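Uracil-DNA glycosylase (Epstein-Barr virus, PDB 6LYJ) belongs to the uracil-DNA glycosylase superfamily and has an alpha/beta fold built around a four-stranded parallel beta-sheet with helices packed against it. Local coordinates at residues L28-L33 / A73-C78; M188-K193 / L231-F236. One frame throughout, in Å; residues are numbered along the deposited sequence.

Contact 1. Residues L28-L33 / A73-C78; sequences LLLPDL and AWARFC
A water molecule links Arg76 to Leu29: it donates to Leu29 O at 2.7 Å and accepts from Arg76 NH1 at 3.0 Å. It lies at the edge of the guanidinium and in its plane, while Ala73 CA sits over one face of that group, toward the rim. The neighbouring nitrogen, Arg76 NH2, donates a hydrogen bond to the backbone carbonyl Asp69 O, and with two of its nitrogens engaged the guanidinium is restrained in its rotation. No direct hydrogen bond joins the two segments, so this water supplies the polar part of the contact.

The apolar part centres on the ring of Pro31. Pro31 CG rests 3.6 Å from Ala75 O and 3.7 Å from Arg76 CG, and Pro31 CD meets Ala75 CB at 3.9 Å. Arg76 CG lies anti to the carbonyl carbon, beside the backbone N (chi1 -62°), and from there the arginine chain crosses the proline ring at about a right angle. Leu30 adds one methyl, CD2, 4.2 Å from Ala75 CB and also near Trp74 CH2, which it approaches obliquely. Ala75 CB in turn sits over one face of the Trp74 indole, 3.7 Å above the plane and toward its rim, so the small alanine side chain lies between the indole and the proline.

Pro31 is the N-cap residue of helix 32-38, and Trp34 from that helix meets Trp74 edge-to-face. The contact lays the turn 28-31 at the start of this helix against the 3-10 turn 73-75, in the loop that leads to strand 85-89 of the parallel sheet, with helix 42-59 behind Leu29, which touches its Ile52.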
# COMPACT_ATOMS: atom_id res chain seq x y z
N LEU A 28 -11.79 -6.77 22.11
CA LEU A 28 -11.54 -6.97 20.69
C LEU A 28 -11.05 -5.70 19.99
O LEU A 28 -10.97 -5.68 18.76
CB LEU A 28 -12.81 -7.48 20.01
CG LEU A 28 -13.32 -8.81 20.57
CD1 LEU A 28 -14.65 -9.21 19.93
CD2 LEU A 28 -12.28 -9.92 20.41
N LEU A 29 -10.76 -4.64 20.76
CA LEU A 29 -10.13 -3.42 20.26
C LEU A 29 -11.02 -2.63 19.30
O LEU A 29 -10.69 -1.49 18.95
CB LEU A 29 -8.80 -3.73 19.58
CG LEU A 29 -7.73 -4.39 20.45
CD1 LEU A 29 -6.53 -4.79 19.60
CD2 LEU A 29 -7.32 -3.47 21.59
N LEU A 30 -12.11 -3.22 18.87
CA LEU A 30 -13.02 -2.57 17.93
C LEU A 30 -14.03 -1.70 18.67
O LEU A 30 -14.42 -2.01 19.80
CB LEU A 30 -13.76 -3.61 17.10
CG LEU A 30 -12.96 -4.32 16.00
CD1 LEU A 30 -13.73 -5.51 15.49
CD2 LEU A 30 -12.65 -3.36 14.87
N PRO A 31 -14.48 -0.61 18.04
CA PRO A 31 -15.56 0.19 18.63
C PRO A 31 -16.85 -0.60 18.70
O PRO A 31 -17.08 -1.54 17.93
CB PRO A 31 -15.69 1.39 17.68
CG PRO A 31 -14.47 1.34 16.81
CD PRO A 31 -14.07 -0.09 16.73
N ASP A 32 -17.71 -0.19 19.63
CA ASP A 32 -18.96 -0.91 19.86
C ASP A 32 -19.82 -0.95 18.60
O ASP A 32 -20.51 -1.95 18.35
CB ASP A 32 -19.74 -0.26 21.01
CG ASP A 32 -19.03 -0.41 22.35
OD1 ASP A 32 -18.43 -1.48 22.60
OD2 ASP A 32 -19.07 0.55 23.15
N LEU A 33 -19.81 0.12 17.81
CA LEU A 33 -20.60 0.12 16.58
C LEU A 33 -20.11 -0.96 15.62
O LEU A 33 -20.92 -1.60 14.94
CB LEU A 33 -20.54 1.50 15.92
CG LEU A 33 -21.46 2.55 16.53
CD1 LEU A 33 -21.10 3.92 16.00
CD2 LEU A 33 -22.92 2.22 16.25
N ALA A 73 -7.61 2.14 14.35
CA ALA A 73 -8.00 3.53 14.11
C ALA A 73 -8.88 3.66 12.88
O ALA A 73 -9.78 4.51 12.84
CB ALA A 73 -6.76 4.42 13.97
N TRP A 74 -8.65 2.81 11.87
CA TRP A 74 -9.45 2.82 10.65
C TRP A 74 -10.94 2.61 10.90
O TRP A 74 -11.76 2.90 10.03
CB TRP A 74 -8.96 1.74 9.69
CG TRP A 74 -8.94 0.38 10.32
CD1 TRP A 74 -7.90 -0.19 11.01
CD2 TRP A 74 -10.02 -0.56 10.36
NE1 TRP A 74 -8.26 -1.44 11.45
CE2 TRP A 74 -9.56 -1.69 11.07
CE3 TRP A 74 -11.32 -0.57 9.85
CZ2 TRP A 74 -10.35 -2.82 11.28
CZ3 TRP A 74 -12.11 -1.69 10.06
CH2 TRP A 74 -11.62 -2.79 10.78
N ALA A 75 -11.31 2.09 12.07
CA ALA A 75 -12.70 1.80 12.38
C ALA A 75 -13.38 2.89 13.20
O ALA A 75 -14.57 2.76 13.48
CB ALA A 75 -12.80 0.46 13.11
N ARG A 76 -12.66 3.94 13.60
CA ARG A 76 -13.17 4.89 14.57
C ARG A 76 -13.61 6.23 13.97
O ARG A 76 -13.96 7.13 14.73
CB ARG A 76 -12.13 5.14 15.66
CG ARG A 76 -11.76 3.91 16.48
CD ARG A 76 -11.05 4.28 17.77
NE ARG A 76 -9.69 4.78 17.56
CZ ARG A 76 -8.59 4.05 17.71
NH1 ARG A 76 -8.69 2.78 18.08
NH2 ARG A 76 -7.40 4.59 17.50
N PHE A 77 -13.62 6.38 12.65
CA PHE A 77 -13.90 7.70 12.07
C PHE A 77 -15.33 7.87 11.59
O PHE A 77 -15.73 9.01 11.31
CB PHE A 77 -12.95 7.99 10.90
CG PHE A 77 -11.54 8.31 11.30
CD1 PHE A 77 -10.63 7.30 11.58
CD2 PHE A 77 -11.12 9.63 11.39
CE1 PHE A 77 -9.33 7.60 11.94
CE2 PHE A 77 -9.82 9.94 11.75
CZ PHE A 77 -8.92 8.92 12.03
N CYS A 78 -16.11 6.80 11.50
CA CYS A 78 -17.50 6.93 11.10
C CYS A 78 -18.23 5.67 11.51
O CYS A 78 -17.62 4.64 11.80
CB CYS A 78 -17.64 7.15 9.58
SG CYS A 78 -17.27 5.71 8.57
O HOH W 1 -11.14 1.13 18.61

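Contact 2. Residues M188-K193 / L231-F236; sequences MLWGAK and LGNNHF
Trp190 and His235 are joined by the one hydrogen bond between the segments, Trp190 NE1 to His235 ND1 at 3.1 Å with an N-H...N angle of 155°. The acceptor lies in the indole plane, whereas Trp190 NE1 stands 19° out of the imidazole plane; the rings meet rim to rim, neither over the face of the other. His235 NE2 makes a weak hydrogen bond to Thr210 O, so both imidazole nitrogens have a partner.

A second polar element lies within 231-236. Asn233 OD1 accepts from His235 N at 3.0 Å, forming an Asx turn in which the donor sits above the carbonyl plane. The amide nitrogen Asn233 ND2 lies 3.4 Å above one face of the His235 ring, toward its rim, and is hydrogen-bonded to Ser211 OG. The turn leads into helix 235-245, which here packs by its first residues on the C-terminal end of strand 186-190, an inner strand of the parallel sheet of this alpha/beta fold.

Apolar contacts gather on Phe236. Met188 makes an oblique Met-aromatic contact, Met188 SD lying 4.5 Å from the Phe236 ring centroid. The methionine chain is extended, with CE anti to CB (chi3 179°), and Met188 CE reaches Phe236 CD1 at 3.9 Å and His235 O at 3.6 Å. Trp190 crosses Phe236 at about a right angle, Trp190 CZ2 to Phe236 CZ 4.1 Å, and Trp253 meets the phenyl ring edge-to-face.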
# COMPACT_ATOMS: atom_id res chain seq x y z
N MET A 188 -12.32 0.08 -4.03
CA MET A 188 -11.20 0.41 -4.90
C MET A 188 -10.07 -0.57 -4.62
O MET A 188 -9.46 -0.54 -3.55
CB MET A 188 -10.74 1.86 -4.68
CG MET A 188 -11.81 2.92 -4.91
SD MET A 188 -11.16 4.58 -4.66
CE MET A 188 -12.59 5.60 -5.02
N LEU A 189 -9.78 -1.43 -5.59
CA LEU A 189 -8.78 -2.49 -5.47
C LEU A 189 -7.64 -2.19 -6.44
O LEU A 189 -7.79 -2.34 -7.65
CB LEU A 189 -9.41 -3.85 -5.76
CG LEU A 189 -10.74 -4.11 -5.03
CD1 LEU A 189 -11.32 -5.48 -5.36
CD2 LEU A 189 -10.54 -3.98 -3.54
N TRP A 190 -6.49 -1.78 -5.89
CA TRP A 190 -5.33 -1.37 -6.69
C TRP A 190 -4.23 -2.42 -6.58
O TRP A 190 -3.73 -2.68 -5.49
CB TRP A 190 -4.81 -0.02 -6.22
CG TRP A 190 -5.84 1.07 -6.23
CD1 TRP A 190 -6.85 1.23 -7.13
CD2 TRP A 190 -5.97 2.14 -5.28
NE1 TRP A 190 -7.59 2.34 -6.81
CE2 TRP A 190 -7.07 2.92 -5.68
CE3 TRP A 190 -5.25 2.52 -4.14
CZ2 TRP A 190 -7.48 4.05 -4.98
CZ3 TRP A 190 -5.66 3.64 -3.44
CH2 TRP A 190 -6.76 4.40 -3.87
N GLY A 191 -3.84 -3.00 -7.72
CA GLY A 191 -2.80 -4.01 -7.74
C GLY A 191 -3.35 -5.42 -7.56
O GLY A 191 -4.53 -5.64 -7.31
N ALA A 192 -2.44 -6.39 -7.69
CA ALA A 192 -2.85 -7.79 -7.69
C ALA A 192 -3.35 -8.23 -6.32
O ALA A 192 -4.35 -8.95 -6.22
CB ALA A 192 -1.69 -8.68 -8.15
N LYS A 193 -2.64 -7.85 -5.25
CA LYS A 193 -3.03 -8.29 -3.92
C LYS A 193 -4.44 -7.83 -3.58
O LYS A 193 -5.29 -8.64 -3.20
CB LYS A 193 -2.03 -7.78 -2.88
CG LYS A 193 -0.62 -8.33 -3.05
CD LYS A 193 -0.60 -9.85 -2.99
CE LYS A 193 -0.40 -10.33 -1.57
NZ LYS A 193 0.16 -11.72 -1.55
N LEU A 231 -2.77 5.93 -12.81
CA LEU A 231 -2.98 7.28 -13.32
C LEU A 231 -3.89 7.23 -14.53
O LEU A 231 -3.57 6.59 -15.54
CB LEU A 231 -1.64 7.92 -13.68
CG LEU A 231 -1.72 9.38 -14.13
CD1 LEU A 231 -2.11 10.29 -12.97
CD2 LEU A 231 -0.40 9.83 -14.74
N GLY A 232 -5.04 7.90 -14.44
CA GLY A 232 -6.05 7.79 -15.46
C GLY A 232 -7.18 6.83 -15.14
O GLY A 232 -8.10 6.69 -15.96
N ASN A 233 -7.15 6.15 -13.99
CA ASN A 233 -8.19 5.16 -13.72
C ASN A 233 -9.53 5.81 -13.40
O ASN A 233 -10.56 5.13 -13.49
CB ASN A 233 -7.76 4.21 -12.59
CG ASN A 233 -7.63 4.89 -11.23
OD1 ASN A 233 -8.08 6.01 -11.02
ND2 ASN A 233 -7.02 4.18 -10.29
N ASN A 234 -9.55 7.10 -13.05
CA ASN A 234 -10.78 7.87 -12.85
C ASN A 234 -11.61 7.34 -11.68
O ASN A 234 -12.81 7.61 -11.61
CB ASN A 234 -11.62 7.89 -14.14
CG ASN A 234 -12.35 9.20 -14.34
OD1 ASN A 234 -11.85 10.27 -13.99
ND2 ASN A 234 -13.55 9.13 -14.91
N HIS A 235 -10.99 6.63 -10.74
CA HIS A 235 -11.75 5.90 -9.73
C HIS A 235 -12.50 6.84 -8.78
O HIS A 235 -13.60 6.49 -8.32
CB HIS A 235 -10.82 5.00 -8.92
CG HIS A 235 -10.49 3.70 -9.60
ND1 HIS A 235 -9.78 2.70 -8.97
CD2 HIS A 235 -10.76 3.25 -10.84
CE1 HIS A 235 -9.64 1.68 -9.80
NE2 HIS A 235 -10.22 1.99 -10.94
N PHE A 236 -11.95 8.01 -8.47
CA PHE A 236 -12.61 8.89 -7.51
C PHE A 236 -13.82 9.59 -8.14
O PHE A 236 -14.86 9.76 -7.48
CB PHE A 236 -11.60 9.90 -6.97
CG PHE A 236 -10.44 9.25 -6.27
CD1 PHE A 236 -10.54 8.86 -4.94
CD2 PHE A 236 -9.25 9.01 -6.94
CE1 PHE A 236 -9.48 8.25 -4.30
CE2 PHE A 236 -8.19 8.40 -6.30
CZ PHE A 236 -8.30 8.02 -4.98

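How the contacts relate
From the N terminus, contact 1 comes first: it closes a loop that holds most of helix 32-38, helix 42-59 and the short strand 64-65, and brings the start of the modelled chain onto the approach to the parallel sheet. The chain then builds strand 85-89, helix 113-125, strand 145-149 and helix 167-181 before contact 2 opens at the end of strand 186-190. That second loop takes in the edge strand 207-211, and contact 2 joins the inner strand 186-190 to the start of helix 235-245. The two loops follow in series, neither nested nor crossed. The centres of contacts 1 and 2 are about 26 Å apart, on opposite sides of the chain's centre, and the contacts do not touch.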